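Local coordinates for centrosomal protein of 104 kDa (Homo sapiens, PDB 5LPH), which is required for ciliogenesis and for structural integrity at the ciliary tip, and binds tubulin through its TOG domain, at residues Lys72-Met77 / Thr121-Lys126. Sequence-based numbering, arbitrary orientation.
Sequences KKLMEM and TQYIPK
Y123 receives L74 on its phenol ring in two ways: L74 CD2 lies over one face near CE1 (3.8 Å), while L74 O approaches the edge in the ring plane, 3.5 Å from CE1. The two side chains cross at about a right angle. The tyrosine side chain leaves helix 106-126 toward 72-77, with CG anti to the backbone N (chi1 -177°). At its far end, Y123 OH has selenomethionine M77 SE 4.1 Å away, while its hydrogen bond goes to L86 O. M75, also selenomethionine, packs SE against the backbone and CB of Y123, 4.1 Å from Y123 N; its chain, bent at chi2 and chi3, brings CE to Q122 CB and to 3.9 Å from K126 CD.

The polar part gathers near the C-terminal part of helix 60-76. K126 NZ makes a weak hydrogen bond to M77 O (3.1 Å), and one water accepts from NZ while donating to L74 O (2.7 Å) and M77 O. Further out, L74 also packs on T89 and S93 of helix 83-100 and on L115, M118 and I119, and H127 stacks edge-to-face on Y123. An alanine in place of Y123 would probably leave L74 CD2 without its aromatic neighbour and L86 O without its hydroxyl mate.

The segment axes run roughly parallel, 25° apart and 10.3 Å at closest approach, and the contact joins helix 60-76 to helix 106-126 in the helical, HEAT-repeat TOG domain. Chemically, an apolar part made by L74, the selenomethionines and the Y123 ring lies next to a lysine and water that bridge carbonyl oxygens; the ammonium is likely to be favoured there by the partial negative charge on L74 O and M77 O.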
ATOM      1  N   LYS A  72      -9.380   3.179  21.341  1.00 72.01           N
ATOM      2  CA  LYS A  72     -10.067   3.970  22.380  1.00 73.27           C
ATOM      3  C   LYS A  72      -9.144   5.006  23.014  1.00 72.66           C
ATOM      4  O   LYS A  72      -9.489   6.181  23.087  1.00 73.86           O
ATOM      5  CB  LYS A  72     -10.632   3.073  23.493  1.00 75.79           C
ATOM      6  CG  LYS A  72     -12.004   2.479  23.215  1.00 79.46           C
ATOM      7  CD  LYS A  72     -12.395   1.496  24.313  1.00 82.39           C
ATOM      8  CE  LYS A  72     -13.850   1.061  24.216  1.00 83.93           C
ATOM      9  NZ  LYS A  72     -14.771   2.038  24.864  1.00 84.91           N
ATOM     10  N   LYS A  73      -7.980   4.545  23.470  1.00 70.98           N
ATOM     11  CA  LYS A  73      -6.969   5.386  24.124  1.00 69.78           C
ATOM     12  C   LYS A  73      -6.535   6.592  23.289  1.00 70.54           C
ATOM     13  O   LYS A  73      -6.402   7.691  23.825  1.00 70.09           O
ATOM     14  CB  LYS A  73      -5.743   4.538  24.495  1.00 71.95           C
ATOM     15  CG  LYS A  73      -4.535   5.311  25.011  1.00 74.66           C
ATOM     16  CD  LYS A  73      -3.600   4.408  25.801  1.00 77.60           C
ATOM     17  CE  LYS A  73      -2.201   4.992  25.920  1.00 79.24           C
ATOM     18  NZ  LYS A  73      -1.303   4.074  26.673  1.00 80.01           N
ATOM     19  N   LEU A  74      -6.311   6.386  21.991  1.00 69.57           N
ATOM     20  CA  LEU A  74      -5.888   7.475  21.102  1.00 70.04           C
ATOM     21  C   LEU A  74      -6.920   8.598  21.022  1.00 71.63           C
ATOM     22  O   LEU A  74      -6.555   9.767  21.102  1.00 74.56           O
ATOM     23  CB  LEU A  74      -5.567   6.965  19.687  1.00 68.92           C
ATOM     24  CG  LEU A  74      -4.275   6.163  19.499  1.00 68.39           C
ATOM     25  CD1 LEU A  74      -4.169   5.549  18.113  1.00 69.47           C
ATOM     26  CD2 LEU A  74      -3.079   7.046  19.736  1.00 68.23           C
HETATM   27  N   MSE A  75      -8.195   8.240  20.876  1.00 72.53           N
HETATM   28  CA  MSE A  75      -9.271   9.234  20.731  1.00 75.38           C
HETATM   29  C   MSE A  75      -9.749   9.860  22.021  1.00 76.51           C
HETATM   30  O   MSE A  75     -10.456  10.864  21.979  1.00 75.11           O
HETATM   31  CB  MSE A  75     -10.455   8.629  19.975  1.00 76.80           C
HETATM   32  CG  MSE A  75     -10.097   8.294  18.526  1.00 77.98           C
HETATM   33 SE   MSE A  75      -9.294   9.801  17.515  1.00 82.19          SE
HETATM   34  CE  MSE A  75     -10.894  10.951  17.464  1.00 80.45           C
ATOM     35  N   GLU A  76      -9.376   9.295  23.169  1.00 79.82           N
ATOM     36  CA  GLU A  76      -9.683   9.912  24.466  1.00 81.60           C
ATOM     37  C   GLU A  76      -8.645  10.951  24.907  1.00 81.46           C
ATOM     38  O   GLU A  76      -8.870  11.648  25.893  1.00 83.12           O
ATOM     39  CB  GLU A  76      -9.839   8.845  25.557  1.00 83.17           C
ATOM     40  CG  GLU A  76     -11.097   8.002  25.409  1.00 86.16           C
ATOM     41  CD  GLU A  76     -11.197   6.879  26.434  1.00 90.51           C
ATOM     42  OE1 GLU A  76     -10.411   6.860  27.410  1.00 91.04           O
ATOM     43  OE2 GLU A  76     -12.077   6.008  26.264  1.00 93.14           O
HETATM   44  N   MSE A  77      -7.521  11.067  24.195  1.00 82.67           N
HETATM   45  CA  MSE A  77      -6.483  12.034  24.571  1.00 85.33           C
HETATM   46  C   MSE A  77      -6.965  13.436  24.277  1.00 84.79           C
HETATM   47  O   MSE A  77      -7.380  13.714  23.150  1.00 80.53           O
HETATM   48  CB  MSE A  77      -5.170  11.779  23.844  1.00 87.49           C
HETATM   49  CG  MSE A  77      -4.441  10.620  24.506  1.00 90.30           C
HETATM   50 SE   MSE A  77      -2.979  10.053  23.322  1.00 94.71          SE
HETATM   51  CE  MSE A  77      -1.500  10.641  24.484  1.00 94.99           C
ATOM     52  N   THR A 121      -7.217   9.648   9.536  1.00 54.77           N
ATOM     53  CA  THR A 121      -8.433  10.415   9.207  1.00 55.87           C
ATOM     54  C   THR A 121      -9.067  11.183  10.376  1.00 57.84           C
ATOM     55  O   THR A 121      -9.831  12.121  10.143  1.00 59.70           O
ATOM     56  CB  THR A 121      -9.461   9.433   8.554  1.00 54.80           C
ATOM     57  OG1 THR A 121      -8.907   8.954   7.325  1.00 56.06           O
ATOM     58  CG2 THR A 121     -10.879   9.999   8.273  1.00 55.84           C
ATOM     59  N   GLN A 122      -8.765  10.803  11.618  1.00 60.86           N
ATOM     60  CA  GLN A 122      -9.401  11.423  12.794  1.00 62.32           C
ATOM     61  C   GLN A 122      -8.410  12.032  13.788  1.00 61.14           C
ATOM     62  O   GLN A 122      -8.556  13.190  14.167  1.00 64.51           O
ATOM     63  CB  GLN A 122     -10.307  10.411  13.501  1.00 66.16           C
ATOM     64  CG  GLN A 122     -11.298   9.717  12.573  1.00 70.40           C
ATOM     65  CD  GLN A 122     -12.342   8.908  13.323  1.00 75.41           C
ATOM     66  OE1 GLN A 122     -12.376   7.676  13.235  1.00 80.38           O
ATOM     67  NE2 GLN A 122     -13.191   9.596  14.080  1.00 78.04           N
ATOM     68  N   TYR A 123      -7.417  11.250  14.208  1.00 58.16           N
ATOM     69  CA  TYR A 123      -6.434  11.673  15.216  1.00 54.93           C
ATOM     70  C   TYR A 123      -5.546  12.809  14.720  1.00 55.12           C
ATOM     71  O   TYR A 123      -5.388  13.817  15.407  1.00 54.74           O
ATOM     72  CB  TYR A 123      -5.572  10.471  15.607  1.00 51.42           C
ATOM     73  CG  TYR A 123      -4.528  10.673  16.693  1.00 49.53           C
ATOM     74  CD1 TYR A 123      -4.846  10.505  18.043  1.00 48.47           C
ATOM     75  CD2 TYR A 123      -3.202  10.953  16.365  1.00 48.18           C
ATOM     76  CE1 TYR A 123      -3.882  10.644  19.033  1.00 47.21           C
ATOM     77  CE2 TYR A 123      -2.234  11.093  17.347  1.00 48.63           C
ATOM     78  CZ  TYR A 123      -2.577  10.939  18.679  1.00 47.72           C
ATOM     79  OH  TYR A 123      -1.602  11.076  19.644  1.00 49.25           O
ATOM     80  N   ILE A 124      -4.953  12.633  13.543  1.00 56.98           N
ATOM     81  CA  ILE A 124      -4.050  13.647  12.973  1.00 58.58           C
ATOM     82  C   ILE A 124      -4.735  15.020  12.768  1.00 62.24           C
ATOM     83  O   ILE A 124      -4.208  16.026  13.242  1.00 63.89           O
ATOM     84  CB  ILE A 124      -3.331  13.133  11.697  1.00 56.20           C
ATOM     85  CG1 ILE A 124      -2.207  12.168  12.110  1.00 54.51           C
ATOM     86  CG2 ILE A 124      -2.767  14.287  10.867  1.00 55.69           C
ATOM     87  CD1 ILE A 124      -1.576  11.390  10.970  1.00 54.07           C
ATOM     88  N   PRO A 125      -5.894  15.064  12.071  1.00 66.26           N
ATOM     89  CA  PRO A 125      -6.636  16.340  11.957  1.00 67.30           C
ATOM     90  C   PRO A 125      -7.197  16.914  13.272  1.00 67.38           C
ATOM     91  O   PRO A 125      -7.265  18.136  13.411  1.00 69.09           O
ATOM     92  CB  PRO A 125      -7.772  16.014  10.972  1.00 66.77           C
ATOM     93  CG  PRO A 125      -7.819  14.529  10.878  1.00 67.32           C
ATOM     94  CD  PRO A 125      -6.429  14.047  11.147  1.00 66.16           C
ATOM     95  N   LYS A 126      -7.584  16.057  14.217  1.00 67.69           N
ATOM     96  CA  LYS A 126      -8.052  16.509  15.541  1.00 68.27           C
ATOM     97  C   LYS A 126      -7.001  17.328  16.292  1.00 68.82           C
ATOM     98  O   LYS A 126      -7.321  18.356  16.882  1.00 66.96           O
ATOM     99  CB  LYS A 126      -8.485  15.313  16.401  1.00 69.60           C
ATOM    100  CG  LYS A 126      -8.843  15.629  17.851  1.00 70.10           C
ATOM    101  CD  LYS A 126      -9.843  14.621  18.400  1.00 70.58           C
ATOM    102  CE  LYS A 126     -10.212  14.892  19.849  1.00 70.78           C
ATOM    103  NZ  LYS A 126      -9.445  14.039  20.795  1.00 70.51           N
TER
HETATM  104  O   HOH W   1      -7.434  12.222  20.623  1.00 66.78           O